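Local structure of nuclear inclusion protein A (Tobacco vein mottling virus, 3MMG) at residues A[138-152]-A[167-181]. The protein is probably a 3C-type cysteine protease of the potyviral kind, which cleaves peptide bonds at specific sites in its substrates. The protein carries 3 engineered substitutions. Sequence-based numbering, arbitrary orientation.
Sequences SFWQHWITTKDGQAG and HSLTHTTNGSNYFVE. Engineered in segment 138-152: A151 (natural residue Cys).
H167 reaches into segment 138-152 with CG anti to the backbone N (chi1 179°). Its CB lies 3.7 Å from Q150 O, and CD2 passes beside the CA and N of A151, engineered at the site of what is probably the nucleophilic cysteine. ND1 meets H142 NE2 in a nearly straight hydrogen bond of 3.0 Å, the two rings rim to rim with their planes 69° apart. CE1 lies between H142 NE2, at 3.5 Å, and T146 OG1. T146 CG2 covers one face of the H167 ring, while H167 NE2 is hydrogen-bonded to a polar side chain of the bound peptide, as is T146 OG1. A histidine and a threonine binding a polar peptide side chain are consistent with the S1 pocket of 3C-like proteases, built on the C-terminal beta-barrel of the chymotrypsin-like fold. H142, in the second shell, positions H167: its ND1 accepts a hydrogen bond from I144 N, which lies in the ring plane, and N177 CB lies over one face. Strands 139-142 and 177-181 pair antiparallel, with W140 and F179 a hydrogen-bonded pair. W140 CB sits over the F179 ring, and W140 NE1 donates to the anti lone pair of E181 OE1 at 2.8 Å, indole and carboxylate nearly coplanar. R80 salt-bridges E181 OE2. On the sheet face opposite W140 and F179, L169 CD1 stands over the centre of the F139 ring.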
ATOM      1  N   SER A 138      13.668  -2.848   1.598  1.00 11.53           N
ATOM      2  CA  SER A 138      12.520  -2.533   2.439  1.00 11.99           C
ATOM      3  C   SER A 138      11.442  -3.612   2.346  1.00 12.06           C
ATOM      4  O   SER A 138      10.294  -3.410   2.781  1.00 12.87           O
ATOM      5  CB  SER A 138      11.965  -1.157   2.062  1.00 12.28           C
ATOM      6  OG  SER A 138      12.860  -0.133   2.498  1.00 12.43           O
ATOM      7  N   PHE A 139      11.791  -4.759   1.775  1.00 11.45           N
ATOM      8  CA  PHE A 139      10.818  -5.834   1.600  1.00 10.96           C
ATOM      9  C   PHE A 139      10.861  -6.832   2.753  1.00 10.37           C
ATOM     10  O   PHE A 139      11.936  -7.175   3.252  1.00 10.39           O
ATOM     11  CB  PHE A 139      11.048  -6.618   0.297  1.00 11.32           C
ATOM     12  CG  PHE A 139      10.784  -5.837  -0.958  1.00 11.63           C
ATOM     13  CD1 PHE A 139       9.473  -5.453  -1.309  1.00 10.86           C
ATOM     14  CD2 PHE A 139      11.835  -5.490  -1.805  1.00 13.02           C
ATOM     15  CE1 PHE A 139       9.226  -4.710  -2.504  1.00 11.05           C
ATOM     16  CE2 PHE A 139      11.596  -4.749  -2.996  1.00 12.93           C
ATOM     17  CZ  PHE A 139      10.285  -4.360  -3.333  1.00 12.75           C
ATOM     18  N   TRP A 140       9.685  -7.304   3.155  1.00 10.12           N
ATOM     19  CA  TRP A 140       9.565  -8.407   4.106  1.00 10.18           C
ATOM     20  C   TRP A 140       8.712  -9.508   3.505  1.00  9.50           C
ATOM     21  O   TRP A 140       7.637  -9.238   2.938  1.00  9.72           O
ATOM     22  CB  TRP A 140       8.855  -7.941   5.374  1.00 10.81           C
ATOM     23  CG  TRP A 140       9.638  -6.990   6.218  1.00 10.21           C
ATOM     24  CD1 TRP A 140       9.949  -5.682   5.934  1.00 11.47           C
ATOM     25  CD2 TRP A 140      10.165  -7.256   7.521  1.00 11.07           C
ATOM     26  NE1 TRP A 140      10.656  -5.129   6.978  1.00 11.99           N
ATOM     27  CE2 TRP A 140      10.807  -6.070   7.962  1.00 11.77           C
ATOM     28  CE3 TRP A 140      10.163  -8.392   8.367  1.00 13.44           C
ATOM     29  CZ2 TRP A 140      11.441  -5.976   9.221  1.00 12.99           C
ATOM     30  CZ3 TRP A 140      10.802  -8.305   9.615  1.00 11.12           C
ATOM     31  CH2 TRP A 140      11.407  -7.081  10.036  1.00 10.75           C
ATOM     32  N   GLN A 141       9.152 -10.738   3.654  1.00  9.73           N
ATOM     33  CA  GLN A 141       8.376 -11.869   3.158  1.00 10.63           C
ATOM     34  C   GLN A 141       7.147 -12.138   4.053  1.00  9.80           C
ATOM     35  O   GLN A 141       7.204 -11.977   5.290  1.00  9.91           O
ATOM     36  CB  GLN A 141       9.253 -13.126   3.078  1.00 10.91           C
ATOM     37  CG  GLN A 141       8.580 -14.277   2.326  1.00 13.07           C
ATOM     38  CD  GLN A 141       9.504 -15.465   2.101  1.00 13.73           C
ATOM     39  OE1 GLN A 141      10.663 -15.442   2.510  1.00 18.69           O
ATOM     40  NE2 GLN A 141       8.992 -16.497   1.441  1.00 19.06           N
ATOM     41  N   HIS A 142       6.049 -12.547   3.420  1.00  9.72           N
ATOM     42  CA  HIS A 142       4.885 -13.040   4.145  1.00  9.00           C
ATOM     43  C   HIS A 142       4.294 -14.215   3.368  1.00  9.95           C
ATOM     44  O   HIS A 142       4.652 -14.444   2.196  1.00 10.27           O
ATOM     45  CB  HIS A 142       3.844 -11.904   4.394  1.00  9.20           C
ATOM     46  CG  HIS A 142       3.112 -11.451   3.162  1.00  9.45           C
ATOM     47  ND1 HIS A 142       2.016 -12.122   2.666  1.00  8.74           N
ATOM     48  CD2 HIS A 142       3.288 -10.372   2.358  1.00 11.18           C
ATOM     49  CE1 HIS A 142       1.567 -11.495   1.591  1.00  9.67           C
ATOM     50  NE2 HIS A 142       2.324 -10.435   1.375  1.00  8.67           N
ATOM     51  N   TRP A 143       3.420 -14.967   4.038  1.00  9.23           N
ATOM     52  CA  TRP A 143       2.828 -16.182   3.467  1.00 10.72           C
ATOM     53  C   TRP A 143       1.301 -16.148   3.260  1.00 10.51           C
ATOM     54  O   TRP A 143       0.670 -17.208   3.192  1.00 12.17           O
ATOM     55  CB  TRP A 143       3.252 -17.406   4.288  1.00 11.09           C
ATOM     56  CG  TRP A 143       4.709 -17.761   4.044  1.00 12.66           C
ATOM     57  CD1 TRP A 143       5.189 -18.685   3.150  1.00 12.99           C
ATOM     58  CD2 TRP A 143       5.861 -17.174   4.671  1.00 12.94           C
ATOM     59  NE1 TRP A 143       6.567 -18.711   3.193  1.00 13.76           N
ATOM     60  CE2 TRP A 143       7.004 -17.792   4.112  1.00 13.77           C
ATOM     61  CE3 TRP A 143       6.039 -16.187   5.648  1.00 13.24           C
ATOM     62  CZ2 TRP A 143       8.305 -17.459   4.516  1.00 14.00           C
ATOM     63  CZ3 TRP A 143       7.344 -15.855   6.056  1.00 12.98           C
ATOM     64  CH2 TRP A 143       8.456 -16.491   5.477  1.00 14.75           C
ATOM     65  N   ILE A 144       0.728 -14.949   3.131  1.00 10.01           N
ATOM     66  CA  ILE A 144      -0.719 -14.785   2.933  1.00 10.28           C
ATOM     67  C   ILE A 144      -1.013 -14.865   1.435  1.00 10.11           C
ATOM     68  O   ILE A 144      -0.392 -14.164   0.640  1.00 10.39           O
ATOM     69  CB  ILE A 144      -1.222 -13.426   3.498  1.00 10.15           C
ATOM     70  CG1 ILE A 144      -0.884 -13.310   4.998  1.00  9.97           C
ATOM     71  CG2 ILE A 144      -2.756 -13.236   3.231  1.00  9.41           C
ATOM     72  CD1 ILE A 144      -0.892 -11.882   5.566  1.00 11.40           C
ATOM     73  N   THR A 145      -1.949 -15.736   1.079  1.00 11.19           N
ATOM     74  CA  THR A 145      -2.426 -15.865  -0.304  1.00 11.82           C
ATOM     75  C   THR A 145      -2.858 -14.512  -0.883  1.00 12.61           C
ATOM     76  O   THR A 145      -3.657 -13.795  -0.275  1.00 11.87           O
ATOM     77  CB  THR A 145      -3.589 -16.899  -0.385  1.00 12.45           C
ATOM     78  OG1 THR A 145      -3.083 -18.197  -0.063  1.00 12.95           O
ATOM     79  CG2 THR A 145      -4.235 -16.923  -1.788  1.00 14.36           C
ATOM     80  N   THR A 146      -2.323 -14.190  -2.068  1.00 13.64           N
ATOM     81  CA  THR A 146      -2.699 -12.981  -2.780  1.00 15.53           C
ATOM     82  C   THR A 146      -2.935 -13.258  -4.266  1.00 17.61           C
ATOM     83  O   THR A 146      -2.369 -14.195  -4.844  1.00 19.43           O
ATOM     84  CB  THR A 146      -1.597 -11.909  -2.685  1.00 16.08           C
ATOM     85  OG1 THR A 146      -0.370 -12.482  -3.141  1.00 17.26           O
ATOM     86  CG2 THR A 146      -1.392 -11.475  -1.276  1.00 14.98           C
ATOM     87  N   LYS A 147      -3.766 -12.424  -4.863  1.00 19.24           N
ATOM     88  CA  LYS A 147      -4.033 -12.453  -6.295  1.00 20.85           C
ATOM     89  C   LYS A 147      -3.473 -11.158  -6.862  1.00 20.48           C
ATOM     90  O   LYS A 147      -3.325 -10.182  -6.116  1.00 19.66           O
ATOM     91  CB  LYS A 147      -5.541 -12.443  -6.506  1.00 21.36           C
ATOM     92  CG  LYS A 147      -6.287 -13.705  -6.164  1.00 25.43           C
ATOM     93  CD  LYS A 147      -7.696 -13.507  -6.688  1.00 29.53           C
ATOM     94  CE  LYS A 147      -8.454 -14.816  -6.899  1.00 32.70           C
ATOM     95  NZ  LYS A 147      -9.555 -14.586  -7.894  1.00 34.78           N
ATOM     96  N   ASP A 148      -3.158 -11.142  -8.161  1.00 21.14           N
ATOM     97  CA  ASP A 148      -2.859  -9.893  -8.858  1.00 21.39           C
ATOM     98  C   ASP A 148      -4.032  -8.959  -8.560  1.00 20.50           C
ATOM     99  O   ASP A 148      -5.192  -9.356  -8.627  1.00 20.30           O
ATOM    100  CB  ASP A 148      -2.682 -10.114 -10.379  1.00 22.67           C
ATOM    101  CG  ASP A 148      -1.428 -10.915 -10.734  1.00 26.25           C
ATOM    102  OD1 ASP A 148      -0.486 -11.004  -9.918  1.00 28.33           O
ATOM    103  OD2 ASP A 148      -1.378 -11.460 -11.868  1.00 32.82           O
ATOM    104  N   GLY A 149      -3.739  -7.724  -8.191  1.00 18.49           N
ATOM    105  CA  GLY A 149      -4.809  -6.816  -7.835  1.00 16.72           C
ATOM    106  C   GLY A 149      -4.725  -6.397  -6.378  1.00 15.61           C
ATOM    107  O   GLY A 149      -5.306  -5.392  -5.995  1.00 14.92           O
ATOM    108  N   GLN A 150      -4.019  -7.176  -5.560  1.00 13.85           N
ATOM    109  CA  GLN A 150      -4.011  -6.921  -4.117  1.00 13.32           C
ATOM    110  C   GLN A 150      -2.806  -6.129  -3.623  1.00 12.27           C
ATOM    111  O   GLN A 150      -2.677  -5.849  -2.412  1.00 10.82           O
ATOM    112  CB  GLN A 150      -4.143  -8.246  -3.354  1.00 13.80           C
ATOM    113  CG  GLN A 150      -5.555  -8.834  -3.414  1.00 16.01           C
ATOM    114  CD  GLN A 150      -5.674 -10.057  -2.549  1.00 18.36           C
ATOM    115  OE1 GLN A 150      -5.369 -11.157  -2.986  1.00 21.19           O
ATOM    116  NE2 GLN A 150      -6.091  -9.864  -1.293  1.00 19.51           N
ATOM    117  N   ALA A 151      -1.910  -5.761  -4.538  1.00 10.94           N
ATOM    118  CA  ALA A 151      -0.821  -4.849  -4.136  1.00 10.57           C
ATOM    119  C   ALA A 151      -1.443  -3.581  -3.535  1.00  9.86           C
ATOM    120  O   ALA A 151      -2.507  -3.106  -3.986  1.00 10.55           O
ATOM    121  CB  ALA A 151       0.117  -4.528  -5.281  1.00 10.15           C
ATOM    122  N   GLY A 152      -0.805  -3.066  -2.496  1.00  9.33           N
ATOM    123  CA  GLY A 152      -1.297  -1.865  -1.807  1.00  9.42           C
ATOM    124  C   GLY A 152      -2.137  -2.157  -0.585  1.00  9.59           C
ATOM    125  O   GLY A 152      -2.414  -1.236   0.211  1.00 10.49           O
ATOM    126  N   HIS A 167       1.198  -4.556   0.566  1.00  8.39           N
ATOM    127  CA  HIS A 167       1.621  -5.681  -0.277  1.00  8.98           C
ATOM    128  C   HIS A 167       2.289  -5.186  -1.576  1.00  9.67           C
ATOM    129  O   HIS A 167       1.883  -4.166  -2.099  1.00  9.93           O
ATOM    130  CB  HIS A 167       0.458  -6.623  -0.575  1.00  8.70           C
ATOM    131  CG  HIS A 167       0.866  -7.763  -1.457  1.00  9.12           C
ATOM    132  ND1 HIS A 167       1.813  -8.691  -1.065  1.00  9.37           N
ATOM    133  CD2 HIS A 167       0.460  -8.129  -2.695  1.00 11.81           C
ATOM    134  CE1 HIS A 167       1.977  -9.578  -2.034  1.00 11.53           C
ATOM    135  NE2 HIS A 167       1.181  -9.247  -3.045  1.00 11.31           N
ATOM    136  N   SER A 168       3.297  -5.908  -2.095  1.00 10.47           N
ATOM    137  CA  SER A 168       4.040  -5.410  -3.251  1.00 10.74           C
ATOM    138  C   SER A 168       4.378  -6.454  -4.329  1.00 11.64           C
ATOM    139  O   SER A 168       4.006  -6.275  -5.474  1.00 11.12           O
ATOM    140  CB  SER A 168       5.321  -4.687  -2.800  1.00 11.98           C
ATOM    141  OG  SER A 168       6.088  -4.257  -3.925  1.00 14.71           O
ATOM    142  N   LEU A 169       5.077  -7.521  -3.937  1.00 12.66           N
ATOM    143  CA  LEU A 169       5.745  -8.438  -4.872  1.00 14.11           C
ATOM    144  C   LEU A 169       5.299  -9.842  -4.674  1.00 15.12           C
ATOM    145  O   LEU A 169       4.893 -10.236  -3.580  1.00 14.35           O
ATOM    146  CB  LEU A 169       7.261  -8.488  -4.623  1.00 15.41           C
ATOM    147  CG  LEU A 169       8.208  -7.318  -4.733  1.00 17.15           C
ATOM    148  CD1 LEU A 169       9.585  -7.802  -4.311  1.00 15.78           C
ATOM    149  CD2 LEU A 169       8.209  -6.807  -6.185  1.00 16.24           C
ATOM    150  N   THR A 170       5.476 -10.627  -5.740  1.00 16.06           N
ATOM    151  CA  THR A 170       5.444 -12.069  -5.658  1.00 17.71           C
ATOM    152  C   THR A 170       6.585 -12.617  -6.527  1.00 18.05           C
ATOM    153  O   THR A 170       7.018 -11.989  -7.502  1.00 17.16           O
ATOM    154  CB  THR A 170       4.065 -12.646  -6.071  1.00 17.86           C
ATOM    155  OG1 THR A 170       4.017 -14.048  -5.768  1.00 19.09           O
ATOM    156  CG2 THR A 170       3.786 -12.423  -7.555  1.00 17.64           C
ATOM    157  N   HIS A 171       7.090 -13.774  -6.141  1.00 18.99           N
ATOM    158  CA  HIS A 171       8.100 -14.448  -6.933  1.00 20.81           C
ATOM    159  C   HIS A 171       7.452 -14.932  -8.231  1.00 21.79           C
ATOM    160  O   HIS A 171       6.290 -15.331  -8.241  1.00 22.54           O
ATOM    161  CB  HIS A 171       8.648 -15.610  -6.130  1.00 20.58           C
ATOM    162  CG  HIS A 171       9.863 -16.236  -6.730  1.00 22.25           C
ATOM    163  ND1 HIS A 171       9.794 -17.167  -7.747  1.00 23.63           N
ATOM    164  CD2 HIS A 171      11.178 -16.079  -6.447  1.00 23.04           C
ATOM    165  CE1 HIS A 171      11.017 -17.550  -8.069  1.00 22.27           C
ATOM    166  NE2 HIS A 171      11.875 -16.909  -7.296  1.00 22.55           N
ATOM    167  N   THR A 172       8.190 -14.906  -9.335  1.00 22.80           N
ATOM    168  CA  THR A 172       7.573 -15.195 -10.630  1.00 24.09           C
ATOM    169  C   THR A 172       7.243 -16.679 -10.840  1.00 25.13           C
ATOM    170  O   THR A 172       6.417 -17.011 -11.705  1.00 26.36           O
ATOM    171  CB  THR A 172       8.467 -14.726 -11.788  1.00 23.83           C
ATOM    172  OG1 THR A 172       9.733 -15.384 -11.677  1.00 23.69           O
ATOM    173  CG2 THR A 172       8.684 -13.221 -11.729  1.00 24.52           C
ATOM    174  N   THR A 173       7.879 -17.570 -10.076  1.00 25.95           N
ATOM    175  CA  THR A 173       7.655 -19.011 -10.256  1.00 26.70           C
ATOM    176  C   THR A 173       7.294 -19.782  -8.990  1.00 26.92           C
ATOM    177  O   THR A 173       6.549 -20.760  -9.072  1.00 27.90           O
ATOM    178  CB  THR A 173       8.854 -19.741 -10.915  1.00 26.50           C
ATOM    179  OG1 THR A 173       9.928 -19.862  -9.974  1.00 28.11           O
ATOM    180  CG2 THR A 173       9.335 -19.011 -12.171  1.00 26.40           C
ATOM    181  N   ASN A 174       7.822 -19.376  -7.835  1.00 26.43           N
ATOM    182  CA  ASN A 174       7.585 -20.149  -6.605  1.00 25.79           C
ATOM    183  C   ASN A 174       6.501 -19.579  -5.683  1.00 25.61           C
ATOM    184  O   ASN A 174       6.143 -20.200  -4.687  1.00 26.28           O
ATOM    185  CB  ASN A 174       8.890 -20.456  -5.855  1.00 26.04           C
ATOM    186  CG  ASN A 174       9.497 -19.242  -5.197  1.00 26.22           C
ATOM    187  OD1 ASN A 174       8.792 -18.361  -4.703  1.00 27.65           O
ATOM    188  ND2 ASN A 174      10.816 -19.197  -5.160  1.00 27.08           N
ATOM    189  N   GLY A 175       5.995 -18.397  -6.021  1.00 24.95           N
ATOM    190  CA  GLY A 175       4.801 -17.841  -5.383  1.00 24.44           C
ATOM    191  C   GLY A 175       5.016 -17.161  -4.038  1.00 23.15           C
ATOM    192  O   GLY A 175       4.031 -16.723  -3.415  1.00 24.20           O
ATOM    193  N   SER A 176       6.271 -17.078  -3.581  1.00 21.48           N
ATOM    194  CA  SER A 176       6.617 -16.329  -2.355  1.00 19.80           C
ATOM    195  C   SER A 176       6.065 -14.918  -2.490  1.00 18.12           C
ATOM    196  O   SER A 176       6.036 -14.383  -3.591  1.00 18.36           O
ATOM    197  CB  SER A 176       8.141 -16.240  -2.169  1.00 19.97           C
ATOM    198  OG  SER A 176       8.720 -17.505  -1.870  1.00 22.69           O
ATOM    199  N   ASN A 177       5.647 -14.319  -1.373  1.00 16.10           N
ATOM    200  CA  ASN A 177       5.072 -12.971  -1.375  1.00 13.84           C
ATOM    201  C   ASN A 177       5.856 -12.015  -0.487  1.00 12.51           C
ATOM    202  O   ASN A 177       6.417 -12.434   0.524  1.00 10.81           O
ATOM    203  CB  ASN A 177       3.630 -13.015  -0.865  1.00 13.63           C
ATOM    204  CG  ASN A 177       2.689 -13.589  -1.863  1.00 16.64           C
ATOM    205  OD1 ASN A 177       2.904 -13.496  -3.076  1.00 17.04           O
ATOM    206  ND2 ASN A 177       1.626 -14.203  -1.367  1.00 15.96           N
ATOM    207  N   TYR A 178       5.861 -10.736  -0.848  1.00 11.55           N
ATOM    208  CA  TYR A 178       6.620  -9.729  -0.098  1.00 11.16           C
ATOM    209  C   TYR A 178       5.825  -8.440   0.005  1.00 10.16           C
ATOM    210  O   TYR A 178       5.188  -8.018  -0.965  1.00  9.15           O
ATOM    211  CB  TYR A 178       7.976  -9.435  -0.742  1.00 12.22           C
ATOM    212  CG  TYR A 178       8.814 -10.656  -0.936  1.00 12.63           C
ATOM    213  CD1 TYR A 178       8.633 -11.441  -2.069  1.00 14.74           C
ATOM    214  CD2 TYR A 178       9.767 -11.052   0.018  1.00 14.50           C
ATOM    215  CE1 TYR A 178       9.343 -12.587  -2.265  1.00 16.93           C
ATOM    216  CE2 TYR A 178      10.519 -12.241  -0.195  1.00 16.78           C
ATOM    217  CZ  TYR A 178      10.281 -12.974  -1.352  1.00 17.59           C
ATOM    218  OH  TYR A 178      10.938 -14.145  -1.667  1.00 19.77           O
ATOM    219  N   PHE A 179       5.855  -7.850   1.193  1.00  9.56           N
ATOM    220  CA  PHE A 179       5.323  -6.523   1.377  1.00  8.54           C
ATOM    221  C   PHE A 179       6.445  -5.516   1.553  1.00  8.71           C
ATOM    222  O   PHE A 179       7.589  -5.901   1.853  1.00  9.31           O
ATOM    223  CB  PHE A 179       4.311  -6.467   2.530  1.00  7.63           C
ATOM    224  CG  PHE A 179       4.887  -6.551   3.921  1.00  8.04           C
ATOM    225  CD1 PHE A 179       5.296  -5.383   4.604  1.00  8.99           C
ATOM    226  CD2 PHE A 179       4.927  -7.785   4.599  1.00  7.76           C
ATOM    227  CE1 PHE A 179       5.746  -5.453   5.927  1.00 11.62           C
ATOM    228  CE2 PHE A 179       5.359  -7.857   5.943  1.00  6.91           C
ATOM    229  CZ  PHE A 179       5.784  -6.697   6.595  1.00  8.93           C
ATOM    230  N   VAL A 180       6.120  -4.237   1.364  1.00  7.80           N
ATOM    231  CA  VAL A 180       7.131  -3.166   1.540  1.00  8.54           C
ATOM    232  C   VAL A 180       6.792  -2.447   2.832  1.00  8.95           C
ATOM    233  O   VAL A 180       5.642  -2.065   3.025  1.00  8.64           O
ATOM    234  CB  VAL A 180       7.183  -2.142   0.357  1.00  8.16           C
ATOM    235  CG1 VAL A 180       5.753  -1.650  -0.028  1.00  7.72           C
ATOM    236  CG2 VAL A 180       8.138  -0.965   0.672  1.00  9.26           C
ATOM    237  N   GLU A 181       7.792  -2.269   3.701  1.00  9.01           N
ATOM    238  CA  GLU A 181       7.571  -1.682   5.016  1.00  9.65           C
ATOM    239  C   GLU A 181       7.514  -0.172   4.957  1.00  9.97           C
ATOM    240  O   GLU A 181       8.200   0.445   4.146  1.00 10.26           O
ATOM    241  CB  GLU A 181       8.698  -2.096   5.979  1.00 10.01           C
ATOM    242  CG  GLU A 181      10.076  -1.618   5.526  1.00 12.78           C
ATOM    243  CD  GLU A 181      11.072  -1.447   6.656  1.00 16.00           C
ATOM    244  OE1 GLU A 181      11.357  -2.415   7.369  1.00 18.69           O
ATOM    245  OE2 GLU A 181      11.585  -0.326   6.812  1.00 21.30           O
TER
HETATM  246  O   HOH W   1      13.933  -0.425   5.112  1.00 22.44           O
HETATM  247  O   HOH W   2       6.117 -16.313   0.785  1.00 15.27           O
HETATM  248  O   HOH W   3      12.469 -15.454   0.155  1.00 29.80           O
HETATM  249  O   HOH W   4      10.510 -18.888   0.571  1.00 43.05           O
HETATM  250  O   HOH W   5      -0.468 -15.922  -3.400  1.00 22.84           O